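Local coordinates for protein Dye type peroxidase A (Streptomyces lividans 1326, PDB 6GZW) that is a haem-containing dye-decolourising peroxidase, which probably uses hydrogen peroxide to oxidise dyes and other organic substrates, at residues 80-91 / 124-134; 49-60 / 140-149. All blocks are in the same frame, centred on the assembly; numbering follows the deposited sequence.

Interaction 1. Residues 80-91 / 124-134; sequences SSLTVTFGFGHS and GDLWVQIGADD
Gly87 faces Trp127 across the paired strands 83-89 and 126-132 and leaves the indole the room that a side chain would take. Gly87 N lies at the ring's edge, near its plane, 4.2 Å from Trp127 CE3; on this side of the sheet Trp127 also stacks with Phe358. A second oddity, on the same side, is a bound water. It donates to Thr85 OG1 (2.7 Å) and Gln129 O and also hydrogen-bonds Thr83 OG1, so it joins buried polar groups of both strands. A threonine hydroxyl suits each place, since it can bond both the water and a further partner: Gln27 for Thr83, the Pro20 carbonyl for Thr85. The other face is wholly apolar. Val84 CG1 meets Val128 CG1 at 3.6 Å, both methyls being anti to their own backbone N (chi1 -169° and -172°), while Phe86 CD1 lies beside Val128 CG2. Phe88 and Leu126 run side by side, with Phe88 CD2 3.5 Å from Leu126 CD2. Between these layers the backbones pair from Thr83 to Gly89, where Gly89 N gives a 2.9 Å bond to Asp125 O. Asp125 and Leu126 together face Phe35 in a classic beta bulge. Asp125 also locks this end through its carboxylate: Ser91 OG donates to Asp125 OD1 at 2.7 Å on the anti side, and Arg95 adds a salt bridge to the same oxygen. At the far end Asp133 N bonds Ser80 O (2.9 Å). Neighbouring and antiparallel, these strands form part of the ferredoxin-like fold of dye-decolourising peroxidases.

Interaction 2. Residues 49-60 / 140-149; sequences LLRRWSDTARRL and HALRAIQRDA
His140 and Leu60 meet at one end of an antiparallel helix pair, the two helices that cover one face of the ferredoxin-like sheet; the axes of segments 49-60 and 140-149 approach to 9.5 Å. The imidazole is held through NE2 by Asp70, and His140 CE1 lies 3.7 Å from Leu60 CG. Ala141 is small enough for Leu60 CD2 to reach its CA, and a turn later Ala144 CB touches Thr56 CG2 at 3.8 Å; both alanines let the helices come close. Ile145 serves Trp53 twice. Its CG2, anti to the backbone N, sits over the five-membered ring in a CH-pi contact, and Ile145 O accepts from Trp53 NE1 at 2.9 Å, while Ala149 N makes only a weak bond to it within the helix. Asp148 is equally busy. Asp148 OD2 accepts a hydrogen bond from Thr56 OG1 on the syn lone pair (2.7 Å), and its CB packs against Trp53 CD1. Asp148 O is gripped side-on by Arg52, by NE at 2.8 Å and by NH2 at 2.9 Å, with the oxygen in the guanidinium plane. With a leucine in place of Arg52 both donors vanish, and the Asp148 carbonyl, late in its helix, would probably be left without its cationic partner. Last comes Ala149, whose CA lies 3.8 Å from Leu49 CD1, the methyl that covers the Trp53 face opposite Ile145 CG2.

In the fold
The two interactions are layers of one domain, their centres about 10 Å apart. Interaction 1 joins two neighbouring strands of the sheet, its centre about 9 Å from the centre of the chain, and rests on regular backbone pairing; interaction 2 is the helical cover, its centre about 20 Å from that point, held by side chains that bond to carbonyls and a carboxylate of the partner helix. The layers join through apolar contacts: Phe86 CE1 packs 3.5 Å from Trp53 CB, and Val84 CB lies 3.8 Å from Ala57 CB. Both are largely buried, yet both reach the second subunit: Asp134 bonds Ser165 there, and Arg143 and Arg147 on the outer side of helix 135-149 form salt bridges with its acidic residues.

Interaction 1. Residues 80-91 / 124-134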
loop_
_atom_site.group_PDB
_atom_site.type_symbol
_atom_site.label_atom_id
_atom_site.label_comp_id
_atom_site.label_asym_id
_atom_site.label_seq_id
_atom_site.Cartn_x
_atom_site.Cartn_y
_atom_site.Cartn_z
ATOM N N SER A 80 -14.555 7.781 1.283
ATOM C CA SER A 80 -13.694 6.753 1.899
ATOM C C SER A 80 -12.809 7.324 3.030
ATOM O O SER A 80 -11.604 6.993 3.166
ATOM C CB SER A 80 -12.808 6.056 0.859
ATOM O OG SER A 80 -13.567 5.547 -0.211
ATOM N N SER A 81 -13.394 8.231 3.824
ATOM C CA SER A 81 -12.717 8.896 4.947
ATOM C C SER A 81 -11.449 9.640 4.568
ATOM O O SER A 81 -10.544 9.789 5.382
ATOM C CB SER A 81 -12.449 7.903 6.108
ATOM O OG SER A 81 -13.678 7.409 6.582
ATOM N N LEU A 82 -11.403 10.172 3.338
ATOM C CA LEU A 82 -10.225 10.908 2.884
ATOM C C LEU A 82 -10.001 12.113 3.785
ATOM O O LEU A 82 -10.963 12.840 4.063
ATOM C CB LEU A 82 -10.368 11.403 1.436
ATOM C CG LEU A 82 -9.197 12.278 0.950
ATOM C CD1 LEU A 82 -7.875 11.526 0.776
ATOM C CD2 LEU A 82 -9.564 12.960 -0.358
ATOM N N THR A 83 -8.748 12.329 4.201
ATOM C CA THR A 83 -8.321 13.578 4.808
ATOM C C THR A 83 -7.040 14.056 4.181
ATOM O O THR A 83 -6.201 13.268 3.740
ATOM C CB THR A 83 -8.131 13.533 6.348
ATOM O OG1 THR A 83 -7.058 12.629 6.694
ATOM C CG2 THR A 83 -9.392 13.070 7.026
ATOM N N VAL A 84 -6.909 15.373 4.122
ATOM C CA VAL A 84 -5.711 16.069 3.671
ATOM C C VAL A 84 -5.373 17.130 4.719
ATOM O O VAL A 84 -6.243 17.914 5.098
ATOM C CB VAL A 84 -5.919 16.751 2.296
ATOM C CG1 VAL A 84 -4.578 17.235 1.754
ATOM C CG2 VAL A 84 -6.562 15.783 1.327
ATOM N N THR A 85 -4.123 17.139 5.155
ATOM C CA THR A 85 -3.619 18.025 6.203
ATOM C C THR A 85 -2.331 18.691 5.759
ATOM O O THR A 85 -1.479 18.041 5.139
ATOM C CB THR A 85 -3.245 17.174 7.435
ATOM O OG1 THR A 85 -4.280 16.227 7.686
ATOM C CG2 THR A 85 -2.996 18.042 8.620
ATOM N N PHE A 86 -2.164 19.969 6.098
ATOM C CA PHE A 86 -1.063 20.783 5.611
ATOM C C PHE A 86 -0.210 21.364 6.734
ATOM O O PHE A 86 -0.772 21.906 7.712
ATOM C CB PHE A 86 -1.623 21.957 4.789
ATOM C CG PHE A 86 -2.531 21.542 3.641
ATOM C CD1 PHE A 86 -1.989 21.085 2.427
ATOM C CD2 PHE A 86 -3.921 21.547 3.781
ATOM C CE1 PHE A 86 -2.797 20.692 1.396
ATOM C CE2 PHE A 86 -4.749 21.136 2.733
ATOM C CZ PHE A 86 -4.177 20.705 1.534
ATOM N N GLY A 87 1.119 21.363 6.557
ATOM C CA GLY A 87 2.033 22.008 7.508
ATOM C C GLY A 87 3.172 22.765 6.850
ATOM O O GLY A 87 3.435 22.597 5.654
ATOM N N PHE A 88 3.836 23.600 7.652
ATOM C CA PHE A 88 4.968 24.420 7.246
ATOM C C PHE A 88 6.201 24.067 8.079
ATOM O O PHE A 88 6.106 23.971 9.321
ATOM C CB PHE A 88 4.652 25.920 7.443
ATOM C CG PHE A 88 3.424 26.372 6.739
ATOM C CD1 PHE A 88 2.168 26.162 7.295
ATOM C CD2 PHE A 88 3.505 26.956 5.485
ATOM C CE1 PHE A 88 1.013 26.540 6.634
ATOM C CE2 PHE A 88 2.364 27.336 4.820
ATOM C CZ PHE A 88 1.116 27.133 5.383
ATOM N N GLY A 89 7.348 23.910 7.433
ATOM C CA GLY A 89 8.596 23.573 8.110
ATOM C C GLY A 89 9.351 24.849 8.464
ATOM O O GLY A 89 9.023 25.933 7.956
ATOM N N HIS A 90 10.369 24.680 9.303
ATOM C CA HIS A 90 11.281 25.758 9.690
ATOM C C HIS A 90 11.815 26.525 8.481
ATOM O O HIS A 90 11.790 27.774 8.477
ATOM C CB HIS A 90 12.423 25.175 10.529
ATOM C CG HIS A 90 13.380 26.186 11.072
ATOM N ND1 HIS A 90 14.438 26.676 10.338
ATOM C CD2 HIS A 90 13.489 26.731 12.307
ATOM C CE1 HIS A 90 15.133 27.516 11.088
ATOM N NE2 HIS A 90 14.582 27.561 12.289
ATOM N N SER A 91 12.234 25.797 7.439
ATOM C CA SER A 91 12.845 26.401 6.256
ATOM C C SER A 91 11.900 27.301 5.469
ATOM O O SER A 91 12.343 28.222 4.807
ATOM C CB SER A 91 13.426 25.313 5.350
ATOM O OG SER A 91 12.418 24.388 4.993
ATOM N N GLY A 124 11.823 19.906 4.965
ATOM C CA GLY A 124 11.080 20.427 3.815
ATOM C C GLY A 124 10.365 21.700 4.157
ATOM O O GLY A 124 10.035 21.945 5.312
ATOM N N ASP A 125 10.104 22.518 3.131
ATOM C CA ASP A 125 9.328 23.744 3.351
ATOM C C ASP A 125 7.883 23.475 3.727
ATOM O O ASP A 125 7.324 24.189 4.596
ATOM C CB ASP A 125 9.344 24.643 2.106
ATOM C CG ASP A 125 10.748 25.191 1.746
ATOM O OD1 ASP A 125 11.621 25.364 2.652
ATOM O OD2 ASP A 125 10.964 25.431 0.515
ATOM N N LEU A 126 7.265 22.473 3.078
ATOM C CA LEU A 126 5.836 22.207 3.201
ATOM C C LEU A 126 5.597 20.719 3.368
ATOM O O LEU A 126 6.289 19.917 2.731
ATOM C CB LEU A 126 5.087 22.673 1.957
ATOM C CG LEU A 126 5.049 24.183 1.727
ATOM C CD1 LEU A 126 4.638 24.473 0.300
ATOM C CD2 LEU A 126 4.116 24.862 2.729
ATOM N N TRP A 127 4.606 20.359 4.167
ATOM C CA TRP A 127 4.250 18.942 4.357
ATOM C C TRP A 127 2.777 18.748 4.097
ATOM O O TRP A 127 1.963 19.576 4.476
ATOM C CB TRP A 127 4.590 18.568 5.790
ATOM C CG TRP A 127 4.261 17.173 6.242
ATOM C CD1 TRP A 127 4.931 16.001 5.937
ATOM C CD2 TRP A 127 3.192 16.810 7.121
ATOM N NE1 TRP A 127 4.345 14.957 6.600
ATOM C CE2 TRP A 127 3.282 15.417 7.334
ATOM C CE3 TRP A 127 2.184 17.536 7.782
ATOM C CZ2 TRP A 127 2.384 14.724 8.175
ATOM C CZ3 TRP A 127 1.272 16.845 8.606
ATOM C CH2 TRP A 127 1.393 15.459 8.813
ATOM N N VAL A 128 2.422 17.647 3.415
ATOM C CA VAL A 128 1.032 17.258 3.277
ATOM C C VAL A 128 0.871 15.813 3.702
ATOM O O VAL A 128 1.688 14.954 3.309
ATOM C CB VAL A 128 0.532 17.401 1.813
ATOM C CG1 VAL A 128 -0.973 17.165 1.764
ATOM C CG2 VAL A 128 0.900 18.767 1.267
ATOM N N GLN A 129 -0.176 15.555 4.497
ATOM C CA GLN A 129 -0.559 14.200 4.889
ATOM C C GLN A 129 -1.871 13.843 4.226
ATOM O O GLN A 129 -2.889 14.521 4.400
ATOM C CB GLN A 129 -0.708 14.111 6.410
ATOM C CG GLN A 129 -1.232 12.770 6.939
ATOM C CD GLN A 129 -1.490 12.830 8.424
ATOM O OE1 GLN A 129 -2.402 13.544 8.882
ATOM N NE2 GLN A 129 -0.695 12.109 9.187
ATOM N N ILE A 130 -1.858 12.744 3.471
ATOM C CA ILE A 130 -3.052 12.244 2.831
ATOM C C ILE A 130 -3.355 10.859 3.391
ATOM O O ILE A 130 -2.456 10.022 3.468
ATOM C CB ILE A 130 -2.843 12.165 1.316
ATOM C CG1 ILE A 130 -2.697 13.599 0.806
ATOM C CG2 ILE A 130 -4.011 11.440 0.631
ATOM C CD1 ILE A 130 -2.115 13.693 -0.544
ATOM N N GLY A 131 -4.604 10.630 3.771
ATOM C CA GLY A 131 -5.080 9.324 4.185
ATOM C C GLY A 131 -6.504 9.028 3.789
ATOM O O GLY A 131 -7.319 9.943 3.647
ATOM N N ALA A 132 -6.783 7.751 3.538
ATOM C CA ALA A 132 -8.109 7.273 3.220
ATOM C C ALA A 132 -8.165 5.781 3.394
ATOM O O ALA A 132 -7.121 5.118 3.501
ATOM C CB ALA A 132 -8.494 7.653 1.774
ATOM N N ASP A 133 -9.364 5.240 3.378
ATOM C CA ASP A 133 -9.536 3.786 3.472
ATOM C C ASP A 133 -9.581 3.063 2.129
ATOM O O ASP A 133 -9.685 1.834 2.119
ATOM C CB ASP A 133 -10.793 3.503 4.289
ATOM C CG ASP A 133 -10.596 3.772 5.772
ATOM O OD1 ASP A 133 -9.517 3.419 6.332
ATOM O OD2 ASP A 133 -11.531 4.306 6.396
ATOM N N ASP A 134 -9.564 3.811 1.029
ATOM C CA ASP A 134 -9.425 3.245 -0.317
ATOM C C ASP A 134 -8.148 3.759 -0.971
ATOM O O ASP A 134 -7.856 4.961 -0.961
ATOM C CB ASP A 134 -10.631 3.594 -1.186
ATOM C CG ASP A 134 -10.522 2.981 -2.543
ATOM O OD1 ASP A 134 -10.767 1.772 -2.603
ATOM O OD2 ASP A 134 -10.168 3.680 -3.534
HETATM O O HOH W 1 -14.061 4.812 5.787
HETATM O O HOH W 2 -4.708 13.904 6.472
HETATM O O HOH W 3 13.793 22.042 5.070
#

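Interaction 2. Residues 49-60 / 140-149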
loop_
_atom_site.group_PDB
_atom_site.type_symbol
_atom_site.label_atom_id
_atom_site.label_comp_id
_atom_site.label_asym_id
_atom_site.label_seq_id
_atom_site.Cartn_x
_atom_site.Cartn_y
_atom_site.Cartn_z
ATOM N N LEU A 49 -0.644 28.707 -3.718
ATOM C CA LEU A 49 -0.539 27.254 -3.634
ATOM C C LEU A 49 -1.449 26.682 -2.541
ATOM O O LEU A 49 -2.164 25.721 -2.774
ATOM C CB LEU A 49 0.916 26.837 -3.401
ATOM C CG LEU A 49 1.166 25.349 -3.099
ATOM C CD1 LEU A 49 0.685 24.496 -4.255
ATOM C CD2 LEU A 49 2.641 25.116 -2.926
ATOM N N LEU A 50 -1.433 27.295 -1.362
ATOM C CA LEU A 50 -2.310 26.845 -0.287
ATOM C C LEU A 50 -3.790 27.061 -0.644
ATOM O O LEU A 50 -4.628 26.261 -0.261
ATOM C CB LEU A 50 -1.956 27.496 1.060
ATOM C CG LEU A 50 -0.942 26.779 1.960
ATOM C CD1 LEU A 50 -1.513 25.486 2.534
ATOM C CD2 LEU A 50 0.369 26.527 1.227
ATOM N N ARG A 51 -4.118 28.125 -1.385
ATOM C CA ARG A 51 -5.480 28.263 -1.936
ATOM C C ARG A 51 -5.876 27.093 -2.840
ATOM O O ARG A 51 -6.957 26.502 -2.678
ATOM C CB ARG A 51 -5.680 29.596 -2.708
ATOM C CG ARG A 51 -6.155 30.736 -1.836
ATOM C CD ARG A 51 -6.623 31.988 -2.608
ATOM N NE ARG A 51 -5.598 32.630 -3.466
ATOM C CZ ARG A 51 -4.502 33.310 -3.073
ATOM N NH1 ARG A 51 -4.183 33.472 -1.788
ATOM N NH2 ARG A 51 -3.690 33.839 -3.996
ATOM N N ARG A 52 -5.009 26.762 -3.802
ATOM C CA ARG A 52 -5.247 25.643 -4.709
ATOM C C ARG A 52 -5.411 24.366 -3.894
ATOM O O ARG A 52 -6.375 23.623 -4.066
ATOM C CB ARG A 52 -4.095 25.429 -5.708
ATOM C CG ARG A 52 -4.090 26.366 -6.881
ATOM C CD ARG A 52 -3.180 25.904 -8.011
ATOM N NE ARG A 52 -1.746 25.744 -7.705
ATOM C CZ ARG A 52 -0.857 26.731 -7.550
ATOM N NH1 ARG A 52 -1.220 28.031 -7.585
ATOM N NH2 ARG A 52 0.411 26.425 -7.358
ATOM N N TRP A 53 -4.443 24.126 -3.026
ATOM C CA TRP A 53 -4.420 22.887 -2.266
ATOM C C TRP A 53 -5.667 22.756 -1.399
ATOM O O TRP A 53 -6.241 21.682 -1.314
ATOM C CB TRP A 53 -3.183 22.805 -1.361
ATOM C CG TRP A 53 -1.962 22.262 -1.992
ATOM C CD1 TRP A 53 -1.849 21.619 -3.203
ATOM C CD2 TRP A 53 -0.670 22.219 -1.402
ATOM N NE1 TRP A 53 -0.548 21.225 -3.406
ATOM C CE2 TRP A 53 0.198 21.572 -2.322
ATOM C CE3 TRP A 53 -0.139 22.698 -0.205
ATOM C CZ2 TRP A 53 1.544 21.374 -2.057
ATOM C CZ3 TRP A 53 1.199 22.504 0.046
ATOM C CH2 TRP A 53 2.016 21.823 -0.856
ATOM N N SER A 54 -6.070 23.858 -0.764
ATOM C CA SER A 54 -7.265 23.838 0.092
ATOM C C SER A 54 -8.537 23.560 -0.692
ATOM O O SER A 54 -9.377 22.818 -0.254
ATOM C CB SER A 54 -7.397 25.149 0.875
ATOM O OG SER A 54 -6.274 25.401 1.714
ATOM N N ASP A 55 -8.679 24.150 -1.886
ATOM C CA ASP A 55 -9.822 23.876 -2.738
ATOM C C ASP A 55 -9.860 22.414 -3.223
ATOM O O ASP A 55 -10.901 21.772 -3.220
ATOM C CB ASP A 55 -9.804 24.854 -3.922
ATOM C CG ASP A 55 -11.029 24.706 -4.832
ATOM O OD1 ASP A 55 -12.137 25.035 -4.385
ATOM O OD2 ASP A 55 -10.869 24.257 -5.984
ATOM N N THR A 56 -8.695 21.876 -3.581
ATOM C CA THR A 56 -8.554 20.462 -3.945
ATOM C C THR A 56 -8.942 19.575 -2.753
ATOM O O THR A 56 -9.722 18.654 -2.914
ATOM C CB THR A 56 -7.124 20.180 -4.461
ATOM O OG1 THR A 56 -6.948 20.921 -5.670
ATOM C CG2 THR A 56 -6.846 18.677 -4.722
ATOM N N ALA A 57 -8.413 19.865 -1.575
ATOM C CA ALA A 57 -8.766 19.079 -0.410
ATOM C C ALA A 57 -10.277 19.093 -0.130
ATOM O O ALA A 57 -10.879 18.053 0.117
ATOM C CB ALA A 57 -8.021 19.574 0.814
ATOM N N ARG A 58 -10.883 20.291 -0.157
ATOM C CA ARG A 58 -12.309 20.448 0.082
ATOM C C ARG A 58 -13.133 19.584 -0.859
ATOM O O ARG A 58 -13.992 18.808 -0.431
ATOM C CB ARG A 58 -12.714 21.920 -0.038
ATOM C CG ARG A 58 -14.103 22.257 0.508
ATOM C CD ARG A 58 -15.198 22.283 -0.537
ATOM N NE ARG A 58 -14.851 23.116 -1.691
ATOM C CZ ARG A 58 -15.475 23.078 -2.861
ATOM N NH1 ARG A 58 -16.514 22.260 -3.058
ATOM N NH2 ARG A 58 -15.033 23.833 -3.847
ATOM N N ARG A 59 -12.850 19.665 -2.167
ATOM C CA ARG A 59 -13.609 18.870 -3.122
ATOM C C ARG A 59 -13.412 17.395 -2.904
ATOM O O ARG A 59 -14.392 16.622 -2.830
ATOM C CB ARG A 59 -13.194 19.196 -4.560
ATOM C CG ARG A 59 -13.562 20.595 -5.055
ATOM C CD ARG A 59 -12.837 20.983 -6.357
ATOM N NE ARG A 59 -12.982 22.414 -6.633
ATOM C CZ ARG A 59 -14.062 22.993 -7.176
ATOM N NH1 ARG A 59 -15.115 22.292 -7.593
ATOM N NH2 ARG A 59 -14.084 24.318 -7.300
ATOM N N LEU A 60 -12.143 16.987 -2.832
ATOM C CA LEU A 60 -11.850 15.555 -2.781
ATOM C C LEU A 60 -12.351 14.906 -1.494
ATOM O O LEU A 60 -12.848 13.784 -1.521
ATOM C CB LEU A 60 -10.358 15.300 -2.989
ATOM C CG LEU A 60 -9.954 15.114 -4.458
ATOM C CD1 LEU A 60 -10.407 16.231 -5.393
ATOM C CD2 LEU A 60 -8.455 14.959 -4.511
ATOM N N HIS A 140 -5.357 9.196 -5.916
ATOM C CA HIS A 140 -5.952 10.309 -6.658
ATOM C C HIS A 140 -5.716 11.628 -5.917
ATOM O O HIS A 140 -5.363 12.618 -6.538
ATOM C CB HIS A 140 -7.439 10.047 -6.852
ATOM C CG HIS A 140 -8.233 11.196 -7.392
ATOM N ND1 HIS A 140 -9.044 11.981 -6.596
ATOM C CD2 HIS A 140 -8.413 11.635 -8.658
ATOM C CE1 HIS A 140 -9.646 12.886 -7.356
ATOM N NE2 HIS A 140 -9.279 12.696 -8.610
ATOM N N ALA A 141 -5.868 11.637 -4.586
ATOM C CA ALA A 141 -5.574 12.835 -3.811
ATOM C C ALA A 141 -4.086 13.210 -3.791
ATOM O O ALA A 141 -3.711 14.373 -3.963
ATOM C CB ALA A 141 -6.110 12.686 -2.409
ATOM N N LEU A 142 -3.209 12.229 -3.604
ATOM C CA LEU A 142 -1.762 12.493 -3.691
ATOM C C LEU A 142 -1.376 13.133 -5.017
ATOM O O LEU A 142 -0.662 14.134 -5.071
ATOM C CB LEU A 142 -0.964 11.196 -3.517
ATOM C CG LEU A 142 0.552 11.276 -3.764
ATOM C CD1 LEU A 142 1.265 12.239 -2.823
ATOM C CD2 LEU A 142 1.166 9.897 -3.714
ATOM N N ARG A 143 -1.844 12.540 -6.090
ATOM C CA ARG A 143 -1.518 13.025 -7.409
ATOM C C ARG A 143 -2.083 14.423 -7.649
ATOM O O ARG A 143 -1.421 15.290 -8.238
ATOM C CB ARG A 143 -2.041 12.017 -8.438
ATOM C CG ARG A 143 -1.728 12.335 -9.904
ATOM C CD ARG A 143 -0.244 12.550 -10.182
ATOM N NE ARG A 143 0.019 12.738 -11.612
ATOM C CZ ARG A 143 1.211 12.990 -12.162
ATOM N NH1 ARG A 143 2.307 13.130 -11.440
ATOM N NH2 ARG A 143 1.295 13.105 -13.485
ATOM N N ALA A 144 -3.304 14.677 -7.163
ATOM C CA ALA A 144 -3.912 15.998 -7.356
ATOM C C ALA A 144 -3.176 17.079 -6.580
ATOM O O ALA A 144 -2.903 18.171 -7.117
ATOM C CB ALA A 144 -5.373 15.951 -7.004
ATOM N N ILE A 145 -2.824 16.778 -5.333
ATOM C CA ILE A 145 -2.046 17.708 -4.523
ATOM C C ILE A 145 -0.681 17.936 -5.167
ATOM O O ILE A 145 -0.227 19.076 -5.328
ATOM C CB ILE A 145 -1.958 17.173 -3.083
ATOM C CG1 ILE A 145 -3.345 17.257 -2.403
ATOM C CG2 ILE A 145 -0.845 17.820 -2.264
ATOM C CD1 ILE A 145 -3.845 18.666 -2.132
ATOM N N GLN A 146 -0.018 16.861 -5.589
ATOM C CA GLN A 146 1.292 17.022 -6.200
ATOM C C GLN A 146 1.272 17.827 -7.500
ATOM O O GLN A 146 2.161 18.643 -7.720
ATOM C CB GLN A 146 1.968 15.664 -6.385
ATOM C CG GLN A 146 3.298 15.684 -7.144
ATOM C CD GLN A 146 3.147 15.189 -8.568
ATOM O OE1 GLN A 146 2.268 14.372 -8.861
ATOM N NE2 GLN A 146 3.988 15.681 -9.461
ATOM N N ARG A 147 0.258 17.607 -8.326
ATOM C CA ARG A 147 0.068 18.366 -9.562
ATOM C C ARG A 147 -0.347 19.827 -9.339
ATOM O O ARG A 147 -0.030 20.694 -10.177
ATOM C CB ARG A 147 -0.931 17.647 -10.468
ATOM C CG ARG A 147 -0.400 16.353 -11.035
ATOM C CD ARG A 147 0.467 16.593 -12.243
ATOM N NE ARG A 147 -0.332 16.859 -13.431
ATOM C CZ ARG A 147 0.179 17.137 -14.627
ATOM N NH1 ARG A 147 1.502 17.204 -14.801
ATOM N NH2 ARG A 147 -0.630 17.351 -15.667
ATOM N N ASP A 148 -1.033 20.126 -8.229
ATOM C CA ASP A 148 -1.280 21.533 -7.839
ATOM C C ASP A 148 -0.007 22.313 -7.547
ATOM O O ASP A 148 0.016 23.555 -7.698
ATOM C CB ASP A 148 -2.117 21.643 -6.570
ATOM C CG ASP A 148 -3.589 21.442 -6.787
ATOM O OD1 ASP A 148 -4.089 21.494 -7.925
ATOM O OD2 ASP A 148 -4.275 21.253 -5.762
ATOM N N ALA A 149 1.039 21.631 -7.090
ATOM C CA ALA A 149 2.329 22.298 -6.811
ATOM C C ALA A 149 2.891 23.010 -8.051
ATOM O O ALA A 149 3.443 24.092 -7.938
ATOM C CB ALA A 149 3.340 21.330 -6.236
#